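PDB 2P6H: YjbQ family protein from Aeropyrum pernix, which is of unknown function and belongs to the UPF0047 (YjbQ) family, with three copies of the chain in the assembly. Local coordinates for residues D95-P100 with L106-W111; F6-E11 with L17-K22; L37-P42 with Q112-V117. All blocks are in the same frame, centred on the assembly; numbering follows the deposited sequence.

Contact 1 of 3, residues D95-P100 with L106-W111; sequences DSRVIP and LSLGTW
Pro100 and Ser107 bring the two backbones together, with the CA atom of Pro100 5.3 Å from that of Ser107. Pro100 lies on strand 96-102. Ser107 directly follows the short strand 105-106, which pairs antiparallel with strand 96-102, so the contact belongs to a beta hairpin. Ser107 N donates to Pro100 O at 2.7 Å, and the bond is fairly straight (161°). Ser107 then centres an inverse gamma turn, in which Leu108 N bonds to Leu106 O at 2.8 Å.

This turn leaves Leu106 and Leu108 both against Ile99. The CG2 methyl of Ile99 does most of the touching. It presses on Leu106 CD1 at 3.4 Å, which is tight for two carbons. The same methyl meets Leu108 CD2 at 3.9 Å. Leu106 holds its CG anti to the backbone N (chi1 -176°), and this carries CD1 in to the isoleucine. Beside them, Pro100 CB lies 3.9 Å from Ser107 CB.

Arg97 touches the other segment loosely, its NH2 coming only to 4.4 Å from Leu108 CD2. Its NH1 donates to Val98 O at 2.9 Å, from above the carbonyl plane. Its NE forms a salt bridge with Asp95 of the second subunit, a neighbouring chain. Ser107 OG is bonded to Tyr40 OH of that same subunit, so the turn borders the interface.

Within this chain, strand 105-106 is the outermost strand of the five-stranded sheet. Strand 96-102 is hydrogen-bonded on its other side to strand 35-40. Ile99 and Leu108 also rest on Ile114 of strand 113-118, in the second sheet.

Contact 2 of 3, residues F6-E11 with L17-K22; sequences FTVKTE and LDVTGK. With SO4 (sulfate ion), chain E.
Phe6 lays its ring under the side chain of Lys22. Lys22 CB stands over the centre of one face, 3.7 Å from the ring centroid and 7° off the normal, a CH-pi contact. Further along, Lys22 CD touches Phe6 CD1 at 3.5 Å. Beyond CG the lysine chain is extended, so it passes across the ring and delivers NZ to a sulfate ion, 3.0 Å from O1. Lys9 N holds the same ion by O4. The sulfate probably comes from the crystallisation liquor.

The CZ corner of Phe6 meets Val19 CB at 3.9 Å. With an alanine in place of Phe6, the Lys22 chain would probably lose the flat surface it lies on, and a gap would open beside Val19.

Val8 is the next bump. Its forked side chain enters the hollow between Leu17 and Val19. Val8 CG1 presses on Leu17 CD1 at a tight 3.4 Å, while Val8 CG2 meets Val19 CG1 at 3.9 Å.

Asp18 OD1 accepts from Thr20 N, an Asx turn where the chain enters helix 20-28. Val8 on Leu17 joins strands 2-9 and 15-18, each outermost in its sheet within this chain; Phe6 completes the packing of a strand on a strand-to-helix junction.

Contact 3 of 3, residues L37-P42 with Q112-V117; sequences LVVYVP and QRILFV
The buried interior between the two antiparallel sheets is where Val39 and Val41 meet Ile114 and Phe116. Strand 35-40 belongs to the five-stranded sheet, and strand 113-118 is the middle strand of the three-stranded one. Their CA atoms stay well apart: that of Val39 is 8.7 Å from that of Ile114, and that of Val41 is 8.7 Å from that of Phe116. Side chains alone bridge this distance. The two segments run in broadly the same direction, and every second residue takes part.

Val39 offers its CG1 methyl. It meets the CG2 methyl of Ile114 at 4.2 Å, and the two side chains cross at a slant. The second pair is a methyl against a ring. Val41 CG1 approaches Phe116 CE2 at 4.1 Å. With chi1 at -175°, the Phe116 ring points away from its own backbone N and leans across to the valine. Both distances are those of ordinary apolar contact, and all four residues are buried.

Val41 O accepts from Gln112 NE2 of the third subunit, so the end of this segment also meets a neighbour. Strand 35-40 lies between strands 96-102 and 124-133. Strand 113-118 lies between strands 15-18 and 46-51. Helix 20-28 closes one end, where its Val23 touches both Leu37 and Ile114.

Overall arrangement
From the N terminus, contact 2 closes first: residues 6-11 and 17-22 frame a short loop and set strand 2-9 against strand 15-18 and the start of helix 20-28. Strand 35-40 then opens contact 3. This contact closes only with residues 112-117, after two further helices. Contact 1 is nested inside that long loop and closes the short hairpin between 95-100 and 106-111. Contacts 1 and 3 share the five-stranded sheet, where Arg97 and Ile99 pair with Val39 and Leu37. Contacts 2 and 3 share the three-stranded sheet, where Leu17 and Val19 pair with Phe116 and Ile114. Contact 3 thus stands between the other two.

Contact 1 of 3, residues D95-P100 with L106-W111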
loop_
_atom_site.group_PDB
_atom_site.type_symbol
_atom_site.label_atom_id
_atom_site.label_comp_id
_atom_site.label_asym_id
_atom_site.label_seq_id
_atom_site.Cartn_x
_atom_site.Cartn_y
_atom_site.Cartn_z
ATOM N N ASP A 95 4.563 1.547 -4.317
ATOM C CA ASP A 95 4.872 1.924 -5.692
ATOM C C ASP A 95 3.730 1.724 -6.681
ATOM O O ASP A 95 3.924 1.868 -7.888
ATOM C CB ASP A 95 6.102 1.154 -6.178
ATOM C CG ASP A 95 6.070 -0.290 -5.760
ATOM O OD1 ASP A 95 4.957 -0.831 -5.597
ATOM O OD2 ASP A 95 7.152 -0.885 -5.596
ATOM N N SER A 96 2.549 1.373 -6.186
ATOM C CA SER A 96 1.422 1.221 -7.101
ATOM C C SER A 96 0.103 1.446 -6.366
ATOM O O SER A 96 -0.027 1.184 -5.177
ATOM C CB SER A 96 1.454 -0.188 -7.724
ATOM O OG SER A 96 0.782 -1.103 -6.858
ATOM N N ARG A 97 -0.856 1.952 -7.124
ATOM C CA ARG A 97 -2.182 2.262 -6.587
ATOM C C ARG A 97 -3.250 1.812 -7.562
ATOM O O ARG A 97 -3.152 2.023 -8.764
ATOM C CB ARG A 97 -2.276 3.782 -6.367
ATOM C CG ARG A 97 -3.717 4.271 -6.113
ATOM C CD ARG A 97 -4.353 3.656 -4.850
ATOM N NE ARG A 97 -4.961 4.695 -3.992
ATOM C CZ ARG A 97 -6.237 5.121 -4.231
ATOM N NH1 ARG A 97 -6.971 4.608 -5.217
ATOM N NH2 ARG A 97 -6.737 6.094 -3.473
ATOM N N VAL A 98 -4.279 1.173 -7.032
ATOM C CA VAL A 98 -5.385 0.746 -7.874
ATOM C C VAL A 98 -6.509 1.740 -7.654
ATOM O O VAL A 98 -6.857 2.066 -6.538
ATOM C CB VAL A 98 -5.851 -0.672 -7.469
ATOM C CG1 VAL A 98 -7.057 -1.061 -8.333
ATOM C CG2 VAL A 98 -4.743 -1.692 -7.667
ATOM N N ILE A 99 -7.037 2.267 -8.790
ATOM C CA ILE A 99 -8.114 3.267 -8.740
ATOM C C ILE A 99 -9.272 2.864 -9.639
ATOM O O ILE A 99 -9.161 2.805 -10.857
ATOM C CB ILE A 99 -7.588 4.626 -9.220
ATOM C CG1 ILE A 99 -6.322 4.997 -8.452
ATOM C CG2 ILE A 99 -8.647 5.716 -8.938
ATOM C CD1 ILE A 99 -5.652 6.259 -8.997
ATOM N N PRO A 100 -10.445 2.596 -9.050
ATOM C CA PRO A 100 -11.620 2.222 -9.843
ATOM C C PRO A 100 -12.063 3.323 -10.806
ATOM O O PRO A 100 -11.884 4.519 -10.544
ATOM C CB PRO A 100 -12.681 1.943 -8.776
ATOM C CG PRO A 100 -11.972 1.608 -7.493
ATOM C CD PRO A 100 -10.722 2.451 -7.612
ATOM N N LEU A 106 -13.100 8.560 -12.793
ATOM C CA LEU A 106 -12.015 8.060 -12.038
ATOM C C LEU A 106 -12.407 8.215 -10.606
ATOM O O LEU A 106 -12.693 9.305 -10.127
ATOM C CB LEU A 106 -10.805 8.930 -12.351
ATOM C CG LEU A 106 -9.548 8.412 -11.672
ATOM C CD1 LEU A 106 -9.240 6.961 -12.044
ATOM C CD2 LEU A 106 -8.303 9.224 -12.026
ATOM N N SER A 107 -12.469 7.108 -9.882
ATOM C CA SER A 107 -13.049 7.122 -8.535
ATOM C C SER A 107 -12.089 7.660 -7.418
ATOM O O SER A 107 -11.739 6.963 -6.474
ATOM C CB SER A 107 -13.516 5.688 -8.262
ATOM O OG SER A 107 -14.406 5.687 -7.146
ATOM N N LEU A 108 -11.706 8.926 -7.531
ATOM C CA LEU A 108 -10.897 9.571 -6.503
ATOM C C LEU A 108 -11.839 10.445 -5.697
ATOM O O LEU A 108 -12.862 10.911 -6.217
ATOM C CB LEU A 108 -9.801 10.442 -7.124
ATOM C CG LEU A 108 -8.644 9.696 -7.786
ATOM C CD1 LEU A 108 -7.681 10.689 -8.430
ATOM C CD2 LEU A 108 -7.930 8.850 -6.740
ATOM N N GLY A 109 -11.507 10.654 -4.429
ATOM C CA GLY A 109 -12.339 11.481 -3.577
ATOM C C GLY A 109 -12.213 12.938 -3.967
ATOM O O GLY A 109 -11.366 13.303 -4.774
ATOM N N THR A 110 -13.047 13.779 -3.372
ATOM C CA THR A 110 -13.011 15.216 -3.733
ATOM C C THR A 110 -11.644 15.846 -3.580
ATOM O O THR A 110 -11.181 16.604 -4.424
ATOM C CB THR A 110 -13.900 16.001 -2.805
ATOM O OG1 THR A 110 -15.194 15.393 -2.776
ATOM C CG2 THR A 110 -14.044 17.440 -3.309
ATOM N N TRP A 111 -10.912 15.532 -2.516
ATOM C CA TRP A 111 -9.591 16.124 -2.297
ATOM C C TRP A 111 -8.406 15.201 -2.573
ATOM O O TRP A 111 -7.266 15.553 -2.271
ATOM C CB TRP A 111 -9.510 16.642 -0.858
ATOM C CG TRP A 111 -10.777 17.330 -0.441
ATOM C CD1 TRP A 111 -11.708 16.872 0.444
ATOM C CD2 TRP A 111 -11.301 18.543 -0.986
ATOM N NE1 TRP A 111 -12.789 17.720 0.479
ATOM C CE2 TRP A 111 -12.564 18.755 -0.391
ATOM C CE3 TRP A 111 -10.828 19.466 -1.925
ATOM C CZ2 TRP A 111 -13.365 19.859 -0.706
ATOM C CZ3 TRP A 111 -11.628 20.568 -2.239
ATOM C CH2 TRP A 111 -12.882 20.750 -1.628
HETATM O O HOH W 1 -9.466 4.894 -5.093
#

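Contact 2 of 3, residues F6-E11 with L17-K22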
loop_
_atom_site.group_PDB
_atom_site.type_symbol
_atom_site.label_atom_id
_atom_site.label_comp_id
_atom_site.label_asym_id
_atom_site.label_seq_id
_atom_site.Cartn_x
_atom_site.Cartn_y
_atom_site.Cartn_z
ATOM N N PHE A 6 4.050 7.845 -18.855
ATOM C CA PHE A 6 4.468 9.216 -19.053
ATOM C C PHE A 6 5.632 9.503 -18.134
ATOM O O PHE A 6 5.834 8.850 -17.124
ATOM C CB PHE A 6 3.285 10.197 -18.810
ATOM C CG PHE A 6 2.756 10.184 -17.382
ATOM C CD1 PHE A 6 3.419 10.895 -16.386
ATOM C CD2 PHE A 6 1.562 9.537 -17.098
ATOM C CE1 PHE A 6 2.882 10.944 -15.096
ATOM C CE2 PHE A 6 1.033 9.592 -15.802
ATOM C CZ PHE A 6 1.688 10.295 -14.799
ATOM N N THR A 7 6.469 10.482 -18.543
ATOM C CA THR A 7 7.623 10.807 -17.703
ATOM C C THR A 7 7.336 11.948 -16.782
ATOM O O THR A 7 6.464 12.773 -17.024
ATOM C CB THR A 7 8.730 11.312 -18.570
ATOM O OG1 THR A 7 8.277 12.462 -19.287
ATOM C CG2 THR A 7 9.143 10.232 -19.575
ATOM N N VAL A 8 8.106 11.935 -15.685
ATOM C CA VAL A 8 7.993 12.955 -14.659
ATOM C C VAL A 8 9.403 13.383 -14.314
ATOM O O VAL A 8 10.202 12.612 -13.781
ATOM C CB VAL A 8 7.310 12.363 -13.405
ATOM C CG1 VAL A 8 7.307 13.413 -12.285
ATOM C CG2 VAL A 8 5.879 11.954 -13.705
ATOM N N LYS A 9 9.704 14.626 -14.655
ATOM C CA LYS A 9 11.003 15.202 -14.402
ATOM C C LYS A 9 11.011 15.834 -13.024
ATOM O O LYS A 9 10.317 16.805 -12.754
ATOM C CB LYS A 9 11.273 16.269 -15.466
ATOM C CG LYS A 9 12.747 16.679 -15.520
ATOM C CD LYS A 9 12.953 18.158 -15.181
ATOM C CE LYS A 9 14.218 18.741 -15.821
ATOM N NZ LYS A 9 15.170 19.120 -14.779
ATOM N N THR A 10 11.787 15.267 -12.104
ATOM C CA THR A 10 11.835 15.832 -10.772
ATOM C C THR A 10 13.019 16.798 -10.675
ATOM O O THR A 10 14.002 16.691 -11.396
ATOM C CB THR A 10 11.938 14.676 -9.745
ATOM O OG1 THR A 10 13.240 14.095 -9.825
ATOM C CG2 THR A 10 10.896 13.599 -10.062
ATOM N N GLU A 11 12.899 17.779 -9.785
ATOM C CA GLU A 11 13.891 18.842 -9.683
ATOM C C GLU A 11 14.774 18.839 -8.441
ATOM O O GLU A 11 15.863 19.417 -8.456
ATOM C CB GLU A 11 13.165 20.180 -9.806
ATOM C CG GLU A 11 12.117 20.157 -10.909
ATOM C CD GLU A 11 10.815 20.836 -10.519
ATOM O OE1 GLU A 11 10.844 21.822 -9.749
ATOM O OE2 GLU A 11 9.752 20.377 -10.994
ATOM N N LEU A 17 5.066 15.576 -6.361
ATOM C CA LEU A 17 4.459 16.180 -7.544
ATOM C C LEU A 17 3.061 15.624 -7.790
ATOM O O LEU A 17 2.846 14.426 -7.670
ATOM C CB LEU A 17 5.295 15.893 -8.799
ATOM C CG LEU A 17 6.770 16.290 -8.770
ATOM C CD1 LEU A 17 7.421 16.021 -10.112
ATOM C CD2 LEU A 17 6.865 17.761 -8.439
ATOM N N ASP A 18 2.123 16.508 -8.134
ATOM C CA ASP A 18 0.744 16.128 -8.464
ATOM C C ASP A 18 0.696 15.767 -9.956
ATOM O O ASP A 18 0.803 16.644 -10.827
ATOM C CB ASP A 18 -0.208 17.299 -8.212
ATOM C CG ASP A 18 -1.662 16.956 -8.515
ATOM O OD1 ASP A 18 -1.949 15.880 -9.092
ATOM O OD2 ASP A 18 -2.537 17.781 -8.172
ATOM N N VAL A 19 0.529 14.483 -10.253
ATOM C CA VAL A 19 0.487 14.029 -11.656
ATOM C C VAL A 19 -0.920 13.573 -12.068
ATOM O O VAL A 19 -1.114 12.891 -13.066
ATOM C CB VAL A 19 1.509 12.888 -11.885
ATOM C CG1 VAL A 19 2.922 13.387 -11.588
ATOM C CG2 VAL A 19 1.191 11.712 -10.981
ATOM N N THR A 20 -1.941 13.949 -11.305
ATOM C CA THR A 20 -3.339 13.586 -11.620
ATOM C C THR A 20 -3.713 13.923 -13.053
ATOM O O THR A 20 -4.357 13.153 -13.753
ATOM C CB THR A 20 -4.309 14.338 -10.708
ATOM O OG1 THR A 20 -3.847 14.245 -9.358
ATOM C CG2 THR A 20 -5.704 13.714 -10.797
ATOM N N GLY A 21 -3.321 15.121 -13.479
ATOM C CA GLY A 21 -3.649 15.581 -14.817
ATOM C C GLY A 21 -3.245 14.627 -15.924
ATOM O O GLY A 21 -4.063 14.249 -16.764
ATOM N N LYS A 22 -1.976 14.239 -15.933
ATOM C CA LYS A 22 -1.446 13.329 -16.946
ATOM C C LYS A 22 -2.153 11.967 -16.926
ATOM O O LYS A 22 -2.341 11.320 -17.948
ATOM C CB LYS A 22 0.049 13.142 -16.685
ATOM C CG LYS A 22 0.860 14.398 -17.010
ATOM C CD LYS A 22 2.337 14.231 -16.653
ATOM C CE LYS A 22 3.198 15.394 -17.149
ATOM N NZ LYS A 22 4.439 15.444 -16.379
HETATM S S SO4 E . 7.432 17.336 -16.857
HETATM O O1 SO4 E . 6.203 17.506 -17.559
HETATM O O2 SO4 E . 8.096 18.473 -16.324
HETATM O O3 SO4 E . 8.435 16.628 -17.807
HETATM O O4 SO4 E . 7.292 16.402 -15.756
#

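Contact 3 of 3, residues L37-P42 with Q112-V117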
loop_
_atom_site.group_PDB
_atom_site.type_symbol
_atom_site.label_atom_id
_atom_site.label_comp_id
_atom_site.label_asym_id
_atom_site.label_seq_id
_atom_site.Cartn_x
_atom_site.Cartn_y
_atom_site.Cartn_z
ATOM N N LEU A 37 -7.906 1.219 -12.896
ATOM C CA LEU A 37 -6.725 1.794 -13.414
ATOM C C LEU A 37 -5.635 1.477 -12.428
ATOM O O LEU A 37 -5.829 1.541 -11.220
ATOM C CB LEU A 37 -6.956 3.294 -13.462
ATOM C CG LEU A 37 -5.639 4.039 -13.577
ATOM C CD1 LEU A 37 -5.076 3.911 -14.988
ATOM C CD2 LEU A 37 -5.734 5.530 -13.248
ATOM N N VAL A 38 -4.480 1.050 -12.937
ATOM C CA VAL A 38 -3.352 0.835 -12.030
ATOM C C VAL A 38 -2.282 1.820 -12.375
ATOM O O VAL A 38 -1.830 1.914 -13.508
ATOM C CB VAL A 38 -2.752 -0.583 -12.169
ATOM C CG1 VAL A 38 -1.603 -0.762 -11.178
ATOM C CG2 VAL A 38 -3.817 -1.628 -11.893
ATOM N N VAL A 39 -1.946 2.634 -11.370
ATOM C CA VAL A 39 -0.881 3.596 -11.485
ATOM C C VAL A 39 0.289 3.048 -10.742
ATOM O O VAL A 39 0.219 2.744 -9.559
ATOM C CB VAL A 39 -1.293 4.911 -10.825
ATOM C CG1 VAL A 39 -0.211 5.966 -11.049
ATOM C CG2 VAL A 39 -2.600 5.401 -11.420
ATOM N N TYR A 40 1.422 2.879 -11.408
ATOM C CA TYR A 40 2.580 2.329 -10.730
ATOM C C TYR A 40 3.881 2.858 -11.311
ATOM O O TYR A 40 3.963 3.274 -12.465
ATOM C CB TYR A 40 2.535 0.785 -10.778
ATOM C CG TYR A 40 2.583 0.249 -12.178
ATOM C CD1 TYR A 40 1.515 0.440 -13.056
ATOM C CD2 TYR A 40 3.673 -0.525 -12.595
ATOM C CE1 TYR A 40 1.541 -0.112 -14.333
ATOM C CE2 TYR A 40 3.695 -1.084 -13.872
ATOM C CZ TYR A 40 2.629 -0.864 -14.742
ATOM O OH TYR A 40 2.649 -1.423 -16.010
ATOM N N VAL A 41 4.900 2.900 -10.444
ATOM C CA VAL A 41 6.201 3.357 -10.872
ATOM C C VAL A 41 7.208 2.193 -10.742
ATOM O O VAL A 41 7.149 1.385 -9.824
ATOM C CB VAL A 41 6.579 4.634 -10.049
ATOM C CG1 VAL A 41 5.364 5.549 -9.916
ATOM C CG2 VAL A 41 7.066 4.240 -8.667
ATOM N N PRO A 42 8.073 2.046 -11.743
ATOM C CA PRO A 42 9.064 0.983 -11.762
ATOM C C PRO A 42 10.327 1.344 -10.951
ATOM O O PRO A 42 11.350 0.678 -11.038
ATOM C CB PRO A 42 9.434 0.839 -13.223
ATOM C CG PRO A 42 9.464 2.277 -13.712
ATOM C CD PRO A 42 8.162 2.821 -12.981
ATOM N N GLN A 112 -8.670 14.025 -3.140
ATOM C CA GLN A 112 -7.600 13.076 -3.448
ATOM C C GLN A 112 -6.952 13.359 -4.794
ATOM O O GLN A 112 -7.632 13.639 -5.782
ATOM C CB GLN A 112 -8.128 11.636 -3.453
ATOM C CG GLN A 112 -8.613 11.140 -2.096
ATOM C CD GLN A 112 -9.029 9.673 -2.114
ATOM O OE1 GLN A 112 -9.671 9.204 -3.057
ATOM N NE2 GLN A 112 -8.671 8.947 -1.058
ATOM N N ARG A 113 -5.627 13.278 -4.824
ATOM C CA ARG A 113 -4.874 13.483 -6.036
ATOM C C ARG A 113 -3.754 12.467 -6.101
ATOM O O ARG A 113 -3.316 11.922 -5.097
ATOM C CB ARG A 113 -4.296 14.897 -6.005
ATOM C CG ARG A 113 -5.384 15.970 -5.939
ATOM C CD ARG A 113 -5.798 16.452 -7.335
ATOM N NE ARG A 113 -6.853 17.466 -7.240
ATOM C CZ ARG A 113 -6.605 18.669 -7.790
ATOM N NH1 ARG A 113 -5.448 18.899 -8.387
ATOM N NH2 ARG A 113 -7.533 19.627 -7.734
ATOM N N ILE A 114 -3.275 12.180 -7.303
ATOM C CA ILE A 114 -2.204 11.218 -7.512
ATOM C C ILE A 114 -0.881 11.927 -7.383
ATOM O O ILE A 114 -0.514 12.766 -8.196
ATOM C CB ILE A 114 -2.307 10.584 -8.914
ATOM C CG1 ILE A 114 -3.681 9.932 -9.085
ATOM C CG2 ILE A 114 -1.240 9.482 -9.065
ATOM C CD1 ILE A 114 -4.134 9.472 -10.471
ATOM N N LEU A 115 -0.128 11.582 -6.350
ATOM C CA LEU A 115 1.137 12.252 -6.100
ATOM C C LEU A 115 2.371 11.393 -6.337
ATOM O O LEU A 115 2.490 10.295 -5.794
ATOM C CB LEU A 115 1.168 12.756 -4.653
ATOM C CG LEU A 115 -0.058 13.587 -4.243
ATOM C CD1 LEU A 115 0.009 13.941 -2.776
ATOM C CD2 LEU A 115 -0.121 14.853 -5.093
ATOM N N PHE A 116 3.285 11.898 -7.157
ATOM C CA PHE A 116 4.539 11.208 -7.412
ATOM C C PHE A 116 5.443 11.674 -6.274
ATOM O O PHE A 116 5.575 12.877 -6.026
ATOM C CB PHE A 116 5.162 11.639 -8.741
ATOM C CG PHE A 116 6.400 10.861 -9.096
ATOM C CD1 PHE A 116 7.637 11.232 -8.586
ATOM C CD2 PHE A 116 6.323 9.741 -9.922
ATOM C CE1 PHE A 116 8.784 10.503 -8.888
ATOM C CE2 PHE A 116 7.468 9.000 -10.234
ATOM C CZ PHE A 116 8.699 9.383 -9.716
ATOM N N VAL A 117 6.052 10.724 -5.578
ATOM C CA VAL A 117 6.939 11.064 -4.482
ATOM C C VAL A 117 8.373 10.726 -4.825
ATOM O O VAL A 117 8.789 9.575 -4.811
ATOM C CB VAL A 117 6.534 10.234 -3.284
ATOM C CG1 VAL A 117 7.385 10.611 -2.074
ATOM C CG2 VAL A 117 5.069 10.468 -2.960
#